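Local coordinates for protein NEQ263 (Nanoarchaeum equitans Kin4-M, PDB 5BN3) that pairs with its partner subunit NeqA to build the catalytic core of an unusual archaeal ATP synthase and probably binds ATP, at residues His310-Tyr315 with Leu378-Phe383; Met140-Leu145 with Gln386-Tyr391; Ile30-Tyr35 with Thr240-Ile245; Thr202-Leu207 with Tyr256-Ser261. All blocks are in the same frame, centred on the assembly; numbering follows the deposited sequence.

Contact 1: His310-Tyr315 with Leu378-Phe383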
# COMPACT_ATOMS: atom_id res chain seq x y z
N HIS B 310 19.34 18.47 14.67
CA HIS B 310 20.37 17.60 15.22
C HIS B 310 21.62 17.62 14.33
O HIS B 310 22.74 17.69 14.83
CB HIS B 310 19.84 16.17 15.34
CG HIS B 310 20.77 15.24 16.05
ND1 HIS B 310 21.11 15.39 17.38
CD2 HIS B 310 21.41 14.13 15.62
CE1 HIS B 310 21.93 14.42 17.73
NE2 HIS B 310 22.13 13.64 16.68
N SER B 311 21.41 17.56 13.02
CA SER B 311 22.52 17.58 12.07
C SER B 311 23.26 18.92 12.07
O SER B 311 24.41 19.00 11.62
CB SER B 311 22.02 17.27 10.66
OG SER B 311 21.64 15.91 10.54
N LYS B 312 22.60 19.96 12.56
CA LYS B 312 23.22 21.28 12.68
C LYS B 312 23.88 21.46 14.04
O LYS B 312 24.26 22.57 14.41
CB LYS B 312 22.17 22.38 12.48
CG LYS B 312 21.55 22.42 11.09
CD LYS B 312 20.39 23.41 11.05
CE LYS B 312 19.82 23.55 9.65
NZ LYS B 312 18.66 24.48 9.63
N ASN B 313 24.01 20.36 14.77
CA ASN B 313 24.57 20.37 16.12
C ASN B 313 23.78 21.26 17.08
O ASN B 313 24.35 21.96 17.91
CB ASN B 313 26.05 20.77 16.11
CG ASN B 313 26.80 20.32 17.35
OD1 ASN B 313 26.49 19.28 17.94
ND2 ASN B 313 27.79 21.10 17.75
N ILE B 314 22.45 21.22 16.95
CA ILE B 314 21.58 21.96 17.86
C ILE B 314 20.97 21.02 18.90
O ILE B 314 20.21 20.12 18.54
CB ILE B 314 20.43 22.67 17.11
CG1 ILE B 314 20.98 23.59 16.02
CG2 ILE B 314 19.56 23.45 18.09
CD1 ILE B 314 21.86 24.71 16.53
N TYR B 315 21.33 21.21 20.16
CA TYR B 315 20.60 20.60 21.27
C TYR B 315 19.96 21.70 22.10
O TYR B 315 20.59 22.72 22.39
CB TYR B 315 21.50 19.73 22.17
CG TYR B 315 20.76 19.21 23.39
CD1 TYR B 315 20.74 19.94 24.57
CD2 TYR B 315 20.06 18.02 23.35
CE1 TYR B 315 20.05 19.49 25.68
CE2 TYR B 315 19.37 17.56 24.46
CZ TYR B 315 19.37 18.30 25.62
OH TYR B 315 18.68 17.84 26.72
N LEU B 378 18.96 32.89 13.74
CA LEU B 378 19.38 33.24 15.09
C LEU B 378 18.56 32.52 16.17
O LEU B 378 19.07 32.22 17.24
CB LEU B 378 19.30 34.76 15.30
CG LEU B 378 20.23 35.64 14.47
CD1 LEU B 378 19.84 37.10 14.61
CD2 LEU B 378 21.67 35.45 14.92
N VAL B 379 17.28 32.27 15.88
CA VAL B 379 16.43 31.51 16.79
C VAL B 379 17.04 30.13 17.04
O VAL B 379 17.13 29.67 18.18
CB VAL B 379 15.00 31.36 16.23
CG1 VAL B 379 14.28 30.18 16.87
CG2 VAL B 379 14.21 32.63 16.46
N GLU B 380 17.48 29.49 15.96
CA GLU B 380 18.06 28.15 16.06
C GLU B 380 19.43 28.18 16.74
O GLU B 380 19.79 27.24 17.46
CB GLU B 380 18.15 27.51 14.67
CG GLU B 380 16.79 27.31 14.01
CD GLU B 380 16.88 26.82 12.58
OE1 GLU B 380 18.01 26.74 12.04
OE2 GLU B 380 15.82 26.51 11.99
N LYS B 381 20.19 29.25 16.52
CA LYS B 381 21.56 29.34 17.04
C LYS B 381 21.65 29.85 18.47
O LYS B 381 22.53 29.43 19.22
CB LYS B 381 22.41 30.23 16.13
CG LYS B 381 22.83 29.57 14.83
CD LYS B 381 23.50 30.57 13.89
CE LYS B 381 24.03 29.87 12.65
NZ LYS B 381 24.46 30.85 11.61
N GLU B 382 20.76 30.75 18.85
CA GLU B 382 20.88 31.44 20.13
C GLU B 382 19.71 31.19 21.09
O GLU B 382 19.86 31.35 22.30
CB GLU B 382 21.06 32.95 19.91
CG GLU B 382 22.19 33.29 18.94
CD GLU B 382 22.55 34.76 18.97
OE1 GLU B 382 21.87 35.53 19.68
OE2 GLU B 382 23.52 35.15 18.29
N PHE B 383 18.56 30.81 20.56
CA PHE B 383 17.38 30.59 21.38
C PHE B 383 17.14 29.10 21.65
O PHE B 383 17.06 28.68 22.80
CB PHE B 383 16.15 31.22 20.72
CG PHE B 383 14.89 31.08 21.51
CD1 PHE B 383 14.62 31.92 22.58
CD2 PHE B 383 13.95 30.10 21.18
CE1 PHE B 383 13.45 31.79 23.31
CE2 PHE B 383 12.78 29.97 21.91
CZ PHE B 383 12.53 30.81 22.97

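Contact 2: Met140-Leu145 with Gln386-Tyr391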
# COMPACT_ATOMS: atom_id res chain seq x y z
N MET B 140 16.44 12.15 22.91
CA MET B 140 15.17 12.26 23.61
C MET B 140 15.33 12.02 25.12
O MET B 140 14.64 12.63 25.94
CB MET B 140 14.17 11.27 23.01
CG MET B 140 12.86 11.13 23.77
SD MET B 140 11.70 10.05 22.90
CE MET B 140 12.71 8.58 22.68
N GLU B 141 16.26 11.13 25.47
CA GLU B 141 16.50 10.79 26.87
C GLU B 141 17.10 11.97 27.63
O GLU B 141 16.67 12.26 28.75
CB GLU B 141 17.40 9.56 26.98
CG GLU B 141 16.87 8.31 26.29
CD GLU B 141 17.24 8.25 24.82
OE1 GLU B 141 17.94 9.16 24.33
OE2 GLU B 141 16.83 7.28 24.15
N ARG B 142 18.08 12.63 27.04
CA ARG B 142 18.68 13.82 27.65
C ARG B 142 17.64 14.91 27.88
O ARG B 142 17.65 15.57 28.92
CB ARG B 142 19.83 14.36 26.79
CG ARG B 142 21.05 13.47 26.76
CD ARG B 142 22.35 14.27 26.76
NE ARG B 142 22.55 15.02 25.52
CZ ARG B 142 23.16 14.54 24.45
NH1 ARG B 142 23.63 13.30 24.45
NH2 ARG B 142 23.30 15.29 23.37
N LEU B 143 16.73 15.08 26.92
CA LEU B 143 15.69 16.10 27.04
C LEU B 143 14.76 15.82 28.21
O LEU B 143 14.42 16.72 28.98
CB LEU B 143 14.88 16.21 25.74
CG LEU B 143 13.75 17.24 25.78
CD1 LEU B 143 14.30 18.63 26.06
CD2 LEU B 143 12.95 17.24 24.49
N ALA B 144 14.35 14.56 28.36
CA ALA B 144 13.45 14.17 29.45
C ALA B 144 14.11 14.37 30.80
O ALA B 144 13.47 14.81 31.76
CB ALA B 144 13.04 12.73 29.28
N LEU B 145 15.40 14.02 30.88
CA LEU B 145 16.16 14.15 32.12
C LEU B 145 16.38 15.61 32.50
O LEU B 145 16.32 15.96 33.68
CB LEU B 145 17.51 13.43 31.99
CG LEU B 145 17.44 11.91 32.03
CD1 LEU B 145 18.81 11.29 31.79
CD2 LEU B 145 16.90 11.47 33.37
N GLN B 386 21.03 25.30 23.41
CA GLN B 386 21.17 25.51 24.85
C GLN B 386 21.84 24.29 25.47
O GLN B 386 21.58 23.16 25.06
CB GLN B 386 19.78 25.74 25.46
CG GLN B 386 19.75 25.79 26.98
CD GLN B 386 18.34 25.95 27.52
OE1 GLN B 386 17.43 26.40 26.81
NE2 GLN B 386 18.15 25.59 28.79
N ASP B 387 22.71 24.51 26.46
CA ASP B 387 23.43 23.41 27.08
C ASP B 387 22.53 22.50 27.91
O ASP B 387 21.52 22.94 28.48
CB ASP B 387 24.59 23.92 27.94
CG ASP B 387 25.52 22.82 28.39
OD1 ASP B 387 25.28 22.23 29.46
OD2 ASP B 387 26.49 22.52 27.66
N TYR B 388 22.90 21.22 27.98
CA TYR B 388 22.18 20.22 28.76
C TYR B 388 22.13 20.58 30.25
O TYR B 388 21.22 20.18 30.97
CB TYR B 388 22.84 18.86 28.55
CG TYR B 388 22.30 17.73 29.39
CD1 TYR B 388 20.96 17.37 29.34
CD2 TYR B 388 23.14 16.99 30.21
CE1 TYR B 388 20.47 16.33 30.11
CE2 TYR B 388 22.66 15.95 30.98
CZ TYR B 388 21.32 15.62 30.92
OH TYR B 388 20.84 14.58 31.68
N TYR B 389 23.12 21.35 30.70
CA TYR B 389 23.20 21.74 32.10
C TYR B 389 22.85 23.21 32.32
O TYR B 389 23.10 23.76 33.39
CB TYR B 389 24.58 21.43 32.67
CG TYR B 389 24.89 19.95 32.71
CD1 TYR B 389 24.16 19.11 33.53
CD2 TYR B 389 25.90 19.41 31.93
CE1 TYR B 389 24.43 17.76 33.57
CE2 TYR B 389 26.18 18.06 31.96
CZ TYR B 389 25.44 17.24 32.79
OH TYR B 389 25.70 15.89 32.83
N GLU B 390 22.27 23.83 31.30
CA GLU B 390 21.92 25.25 31.38
C GLU B 390 20.45 25.45 31.73
O GLU B 390 19.57 24.82 31.13
CB GLU B 390 22.24 25.95 30.05
CG GLU B 390 21.85 27.42 30.02
CD GLU B 390 22.27 28.11 28.74
OE1 GLU B 390 22.80 27.42 27.83
OE2 GLU B 390 22.08 29.34 28.63
N TYR B 391 20.19 26.31 32.70
CA TYR B 391 18.83 26.69 33.06
C TYR B 391 18.60 28.15 32.71
O TYR B 391 19.34 29.04 33.15
CB TYR B 391 18.59 26.49 34.57
CG TYR B 391 17.17 26.78 35.00
CD1 TYR B 391 16.76 28.09 35.27
CD2 TYR B 391 16.24 25.77 35.14
CE1 TYR B 391 15.46 28.36 35.66
CE2 TYR B 391 14.95 26.03 35.54
CZ TYR B 391 14.56 27.32 35.79
OH TYR B 391 13.27 27.58 36.18

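Contact 3: Ile30-Tyr35 with Thr240-Ile245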
# COMPACT_ATOMS: atom_id res chain seq x y z
N ILE B 30 -1.35 -14.76 33.56
CA ILE B 30 -2.58 -13.99 33.48
C ILE B 30 -3.49 -14.60 32.43
O ILE B 30 -3.07 -14.79 31.28
CB ILE B 30 -2.31 -12.52 33.10
CG1 ILE B 30 -1.36 -11.86 34.10
CG2 ILE B 30 -3.61 -11.74 33.00
CD1 ILE B 30 -1.90 -11.77 35.50
N VAL B 31 -4.73 -14.90 32.80
CA VAL B 31 -5.71 -15.41 31.84
C VAL B 31 -6.13 -14.28 30.90
O VAL B 31 -6.67 -13.27 31.35
CB VAL B 31 -6.95 -15.99 32.54
CG1 VAL B 31 -7.99 -16.42 31.52
CG2 VAL B 31 -6.55 -17.17 33.42
N ILE B 32 -5.88 -14.45 29.61
CA ILE B 32 -6.17 -13.40 28.63
C ILE B 32 -7.36 -13.74 27.73
O ILE B 32 -7.83 -12.90 26.97
CB ILE B 32 -4.94 -13.09 27.75
CG1 ILE B 32 -4.47 -14.35 27.02
CG2 ILE B 32 -3.81 -12.51 28.59
CD1 ILE B 32 -3.35 -14.10 26.02
N ALA B 33 -7.83 -14.98 27.81
CA ALA B 33 -8.99 -15.41 27.03
C ALA B 33 -9.77 -16.50 27.76
O ALA B 33 -9.19 -17.32 28.46
CB ALA B 33 -8.57 -15.89 25.66
N ALA B 34 -11.09 -16.51 27.57
CA ALA B 34 -11.95 -17.48 28.25
C ALA B 34 -13.21 -17.82 27.47
O ALA B 34 -14.06 -16.96 27.24
CB ALA B 34 -12.32 -16.97 29.64
N TYR B 35 -13.33 -19.08 27.06
CA TYR B 35 -14.55 -19.59 26.45
C TYR B 35 -14.91 -20.92 27.11
O TYR B 35 -14.09 -21.84 27.13
CB TYR B 35 -14.38 -19.79 24.94
CG TYR B 35 -15.69 -19.98 24.20
CD1 TYR B 35 -16.32 -21.22 24.16
CD2 TYR B 35 -16.29 -18.92 23.54
CE1 TYR B 35 -17.52 -21.39 23.49
CE2 TYR B 35 -17.49 -19.08 22.87
CZ TYR B 35 -18.10 -20.31 22.85
OH TYR B 35 -19.30 -20.48 22.19
N THR B 240 -2.08 -10.75 19.06
CA THR B 240 -1.87 -11.76 18.03
C THR B 240 -1.89 -13.18 18.62
O THR B 240 -2.26 -14.14 17.93
CB THR B 240 -0.53 -11.52 17.29
OG1 THR B 240 -0.50 -10.17 16.79
CG2 THR B 240 -0.37 -12.48 16.13
N LEU B 241 -1.52 -13.30 19.89
CA LEU B 241 -1.58 -14.59 20.59
C LEU B 241 -3.03 -15.00 20.82
O LEU B 241 -3.41 -16.15 20.57
CB LEU B 241 -0.82 -14.51 21.91
CG LEU B 241 0.71 -14.57 21.78
CD1 LEU B 241 1.37 -14.38 23.13
CD2 LEU B 241 1.14 -15.89 21.16
N ARG B 242 -3.83 -14.06 21.31
CA ARG B 242 -5.27 -14.14 21.17
C ARG B 242 -5.45 -14.13 19.66
O ARG B 242 -4.71 -13.46 18.96
CB ARG B 242 -5.91 -12.90 21.78
CG ARG B 242 -7.00 -13.16 22.80
CD ARG B 242 -6.83 -12.28 24.03
NE ARG B 242 -6.74 -10.85 23.70
CZ ARG B 242 -6.62 -9.88 24.60
NH1 ARG B 242 -6.58 -10.16 25.90
NH2 ARG B 242 -6.55 -8.62 24.21
N LYS B 243 -6.39 -14.89 19.12
CA LYS B 243 -6.50 -14.91 17.67
C LYS B 243 -7.31 -13.72 17.14
O LYS B 243 -8.21 -13.89 16.30
CB LYS B 243 -7.09 -16.24 17.19
CG LYS B 243 -6.25 -17.47 17.56
CD LYS B 243 -4.91 -17.47 16.83
CE LYS B 243 -4.48 -18.87 16.43
NZ LYS B 243 -3.25 -18.88 15.58
N GLU B 244 -6.98 -12.53 17.62
CA GLU B 244 -7.69 -11.30 17.26
C GLU B 244 -7.48 -10.89 15.81
O GLU B 244 -6.42 -11.12 15.23
CB GLU B 244 -7.27 -10.15 18.18
CG GLU B 244 -7.60 -10.34 19.65
CD GLU B 244 -7.34 -9.10 20.47
OE1 GLU B 244 -7.33 -9.18 21.71
OE2 GLU B 244 -7.15 -8.02 19.86
N ILE B 245 -8.50 -10.26 15.23
CA ILE B 245 -8.42 -9.73 13.88
C ILE B 245 -7.60 -8.44 13.87
O ILE B 245 -8.02 -7.43 14.43
CB ILE B 245 -9.82 -9.47 13.30
CG1 ILE B 245 -10.58 -10.80 13.17
CG2 ILE B 245 -9.72 -8.79 11.95
CD1 ILE B 245 -12.02 -10.64 12.73

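Contact 4: Thr202-Leu207 with Tyr256-Ser261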
# COMPACT_ATOMS: atom_id res chain seq x y z
N THR B 202 3.88 -2.66 33.07
CA THR B 202 4.83 -1.66 33.56
C THR B 202 4.22 -0.26 33.74
O THR B 202 4.32 0.31 34.83
CB THR B 202 6.10 -1.58 32.68
OG1 THR B 202 6.73 -2.87 32.63
CG2 THR B 202 7.08 -0.57 33.23
N PRO B 203 3.57 0.29 32.70
CA PRO B 203 3.01 1.63 32.93
C PRO B 203 1.80 1.58 33.86
O PRO B 203 1.49 2.59 34.49
CB PRO B 203 2.58 2.08 31.53
CG PRO B 203 2.31 0.81 30.80
CD PRO B 203 3.34 -0.16 31.31
N ARG B 204 1.13 0.44 33.94
CA ARG B 204 -0.06 0.31 34.78
C ARG B 204 0.26 0.30 36.28
O ARG B 204 -0.43 0.93 37.07
CB ARG B 204 -0.87 -0.93 34.39
CG ARG B 204 -1.66 -0.77 33.09
CD ARG B 204 -2.36 -2.06 32.69
NE ARG B 204 -3.35 -1.82 31.63
CZ ARG B 204 -3.08 -1.86 30.33
NH1 ARG B 204 -1.84 -2.12 29.92
NH2 ARG B 204 -4.04 -1.63 29.45
N VAL B 205 1.32 -0.42 36.66
CA VAL B 205 1.72 -0.43 38.07
C VAL B 205 2.31 0.92 38.46
O VAL B 205 2.12 1.39 39.58
CB VAL B 205 2.70 -1.60 38.41
CG1 VAL B 205 2.15 -2.92 37.91
CG2 VAL B 205 4.07 -1.36 37.82
N ALA B 206 3.02 1.55 37.53
CA ALA B 206 3.62 2.86 37.78
C ALA B 206 2.56 3.94 37.98
O ALA B 206 2.69 4.80 38.85
CB ALA B 206 4.54 3.24 36.63
N LEU B 207 1.51 3.89 37.16
CA LEU B 207 0.41 4.85 37.27
C LEU B 207 -0.53 4.55 38.43
O LEU B 207 -1.15 5.46 38.98
CB LEU B 207 -0.36 4.92 35.95
CG LEU B 207 0.37 5.67 34.83
CD1 LEU B 207 -0.34 5.47 33.51
CD2 LEU B 207 0.44 7.14 35.17
N TYR B 256 -5.89 2.75 20.16
CA TYR B 256 -6.20 4.09 20.66
C TYR B 256 -6.77 4.03 22.07
O TYR B 256 -6.33 4.76 22.96
CB TYR B 256 -7.19 4.79 19.73
CG TYR B 256 -7.70 6.12 20.24
CD1 TYR B 256 -8.84 6.20 21.04
CD2 TYR B 256 -7.06 7.31 19.92
CE1 TYR B 256 -9.31 7.40 21.51
CE2 TYR B 256 -7.53 8.53 20.39
CZ TYR B 256 -8.65 8.57 21.18
OH TYR B 256 -9.13 9.77 21.64
N THR B 257 -7.75 3.16 22.27
CA THR B 257 -8.42 3.04 23.56
C THR B 257 -7.47 2.55 24.65
O THR B 257 -7.51 3.02 25.78
CB THR B 257 -9.66 2.13 23.46
OG1 THR B 257 -10.57 2.68 22.49
CG2 THR B 257 -10.37 2.03 24.79
N ASP B 258 -6.59 1.61 24.30
CA ASP B 258 -5.64 1.09 25.27
C ASP B 258 -4.59 2.14 25.65
O ASP B 258 -4.25 2.29 26.82
CB ASP B 258 -4.96 -0.17 24.74
CG ASP B 258 -4.03 -0.79 25.76
OD1 ASP B 258 -4.49 -1.63 26.56
OD2 ASP B 258 -2.84 -0.43 25.77
N LEU B 259 -4.08 2.87 24.66
CA LEU B 259 -3.14 3.95 24.92
C LEU B 259 -3.78 5.02 25.80
O LEU B 259 -3.14 5.57 26.70
CB LEU B 259 -2.63 4.56 23.61
CG LEU B 259 -1.65 3.73 22.78
CD1 LEU B 259 -1.31 4.43 21.47
CD2 LEU B 259 -0.39 3.45 23.57
N ALA B 260 -5.05 5.31 25.54
CA ALA B 260 -5.78 6.30 26.32
C ALA B 260 -5.97 5.84 27.76
O ALA B 260 -5.94 6.65 28.68
CB ALA B 260 -7.12 6.58 25.68
N SER B 261 -6.17 4.53 27.95
CA SER B 261 -6.37 3.98 29.28
C SER B 261 -5.12 4.15 30.14
O SER B 261 -5.14 3.93 31.35
CB SER B 261 -6.76 2.50 29.21
OG SER B 261 -5.63 1.69 28.97

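Contact 1: His310-Tyr315 with Leu378-Phe383
K312 and E380 meet through their charged ends: NZ of K312 stands 3.4 Å from OE1 of E380, a long salt bridge whose hydrogen bond is weak. The lysine has CG beside its own backbone N (chi1 -64°), and every torsion beyond is close to 180°, a straight rod that carries the ammonium group across the gap. E380 is extended beyond CG as well, and the two rods cross obliquely. Lysine suits the partly exposed side because its long chain can deliver a charge from a loop. K312 bonds more firmly to D308, on the last turn of the helix just before it, and E380 turns OE2 to Y347 and R354, so K312 and R354, whose charges lie close together, share this carboxylate and probably keep it ionised.

The lysine stands where helix 307-311 of the nucleotide-binding domain stops. A Schellman motif closes that helix, with N313 at positive phi as its C' residue, and the chain then turns I314 toward helix 367-384 of the C-terminal domain. I314 provides the apolar half of the contact. Its CG1 lies beside the backbone N, and a second turn at chi2 (-62°) brings CD1 to 3.4 Å from the backbone O of E380; CG2 is 3.8 Å from that same oxygen. A branched, buried isoleucine thus lays two methyl groups on one carbonyl, while its side chain also touches I384. K312 also packs on E457 of a neighbouring alpha subunit.

Contact 2: Met140-Leu145 with Gln386-Tyr391
Y388 has CG anti to its backbone N (chi1 174°), which swings the ring out of its loop to the side of helix 140-151, where R142, with CG beside its own N (chi1 -69°) and bends at chi2 and chi3, lays its CD over one face. CD of R142 lies 4.2 Å from the centroid of the Y388 ring and only 6° off the normal, a CH-pi contact. The ring's CE1 also comes to 3.9 Å from CB of R142 and to 3.2 Å from its backbone O. The Y388 OH is 3.5 Å from CB of L145, the two side chains meeting at a slant, and bonds weakly to E175.

The tyrosine rides on a type I beta turn, D387 to E390, in the loop between helices 367-384 and 394-408 of the C-terminal domain, which packs on helix 140-151 of the nucleotide-binding domain. An Asx turn, OD1 of D387 accepting from N of Y389 at 2.6 Å, reinforces it. An alanine replacing Y388 removes the ring, and is likely to leave the R142 methylenes without their aromatic cover and a gap beside L145. R149 makes a cation-pi contact with Y388 and donates to its backbone O.

Contact 3: Ile30-Tyr35 with Thr240-Ile245
R242 approaches I32 with the edge of its guanidinium group. NH1 donates to the backbone O of I32 at 3.2 Å with an N-H...O angle of 151°. The nitrogen lies in the carbonyl plane, on a lone pair, while the oxygen sits 20° out of the guanidinium plane. Bends at chi2 and chi3 fold the arginine so that CD also touches this oxygen, again at 3.2 Å, and NH1 passes 3.8 Å from CB of I32. Farther along the strand, CB of A33 is 4.3 Å from CG of R242, where a methyl group is small enough to admit the aliphatic part of the arginine.

The guanidinium group is held in its turn by E244, two residues on. NE and NH2 of R242 grip it side-on, but both bonds go to a single oxygen, OE1, each at 2.7 Å. This oxygen lies near the guanidinium plane, so the salt bridge probably fixes the group's rotation and leaves NH1 for the strand. The hydroxyl of Y254 also hydrogen-bonds to E244 OE1. Arginine suits the place because it can serve a carboxylate and a carbonyl at once.

The carbonyl it binds belongs to a classic beta bulge, in which I32 and A33 both face L40 of strand 38-43. Strand 28-35 runs between strands 20-23 and 38-43 in the antiparallel sheet of the N-terminal domain, which A34 and Y35 extend into a strand of a neighbouring alpha subunit. R242 is the first residue beyond helix 228-241 of the nucleotide-binding domain, whose L241 packs on L42 of the sheet.

Contact 4: Thr202-Leu207 with Tyr256-Ser261
Two helices of the P-loop-type nucleotide-binding domain, 196-215 and 255-263, are joined here by a salt bridge between R204 and D258. NH2 of R204 donates to OD1 of D258 at 2.9 Å, with an N-H...O angle of 149°. The oxygen lies in the guanidinium plane, at the edge of the group, but the nitrogen comes to the carboxylate from above, 37° out of its plane. The side chains themselves cross at about a right angle. R204 runs extended from CG to NE, long enough to span backbones whose nearest CA atoms, those of R204 and S261, are 9.1 Å apart. D258 has CG anti to its backbone N (chi1 -176°), which aims the short acid across the gap.

S261 lies one turn farther along, its OG 3.7 Å from NH2 of R204. That hydroxyl is engaged within its own helix, donating to the backbone O of D258 at 2.6 Å, a bond for which serine's short arm is well suited. Y231 completes the polar network: its hydroxyl bonds to OD2 of D258 and NH1 of R204, bridging acid and base. With a leucine in place of D258, R204 NH2 would probably lose its anionic mate and Y231 one of its polar partners.

Y231 belongs to helix 228-241, which touches both partners: P203 and L259 pack on Y231, and D258 on L235. Through T202 and A206, helix 196-215 lies against parallel strands 156-162 and 185-190, whereas Y256 and T257 turn helix 255-263 toward a neighbouring alpha subunit.

Contact 1 is buried, contacts 2 and 3 are partly so, and contact 4 lies at the surface. Contacts 1 and 2 both join the nucleotide-binding domain to the C-terminal domain and touch one another, with Y315 O 2.8 Å from Q386 N in a probable hydrogen bond; one pairs charge with methyl packing, the other relies on an aromatic face. Contact 3, on the opposite side of the chain's centre from both, ties in the N-terminal sheet through a donor to a backbone carbonyl. Contact 4 stays within one domain and is ionic. Helix 228-241 links these last two, ending at contact 3 and supplying Y231 to contact 4; their centres are about 19 Å apart.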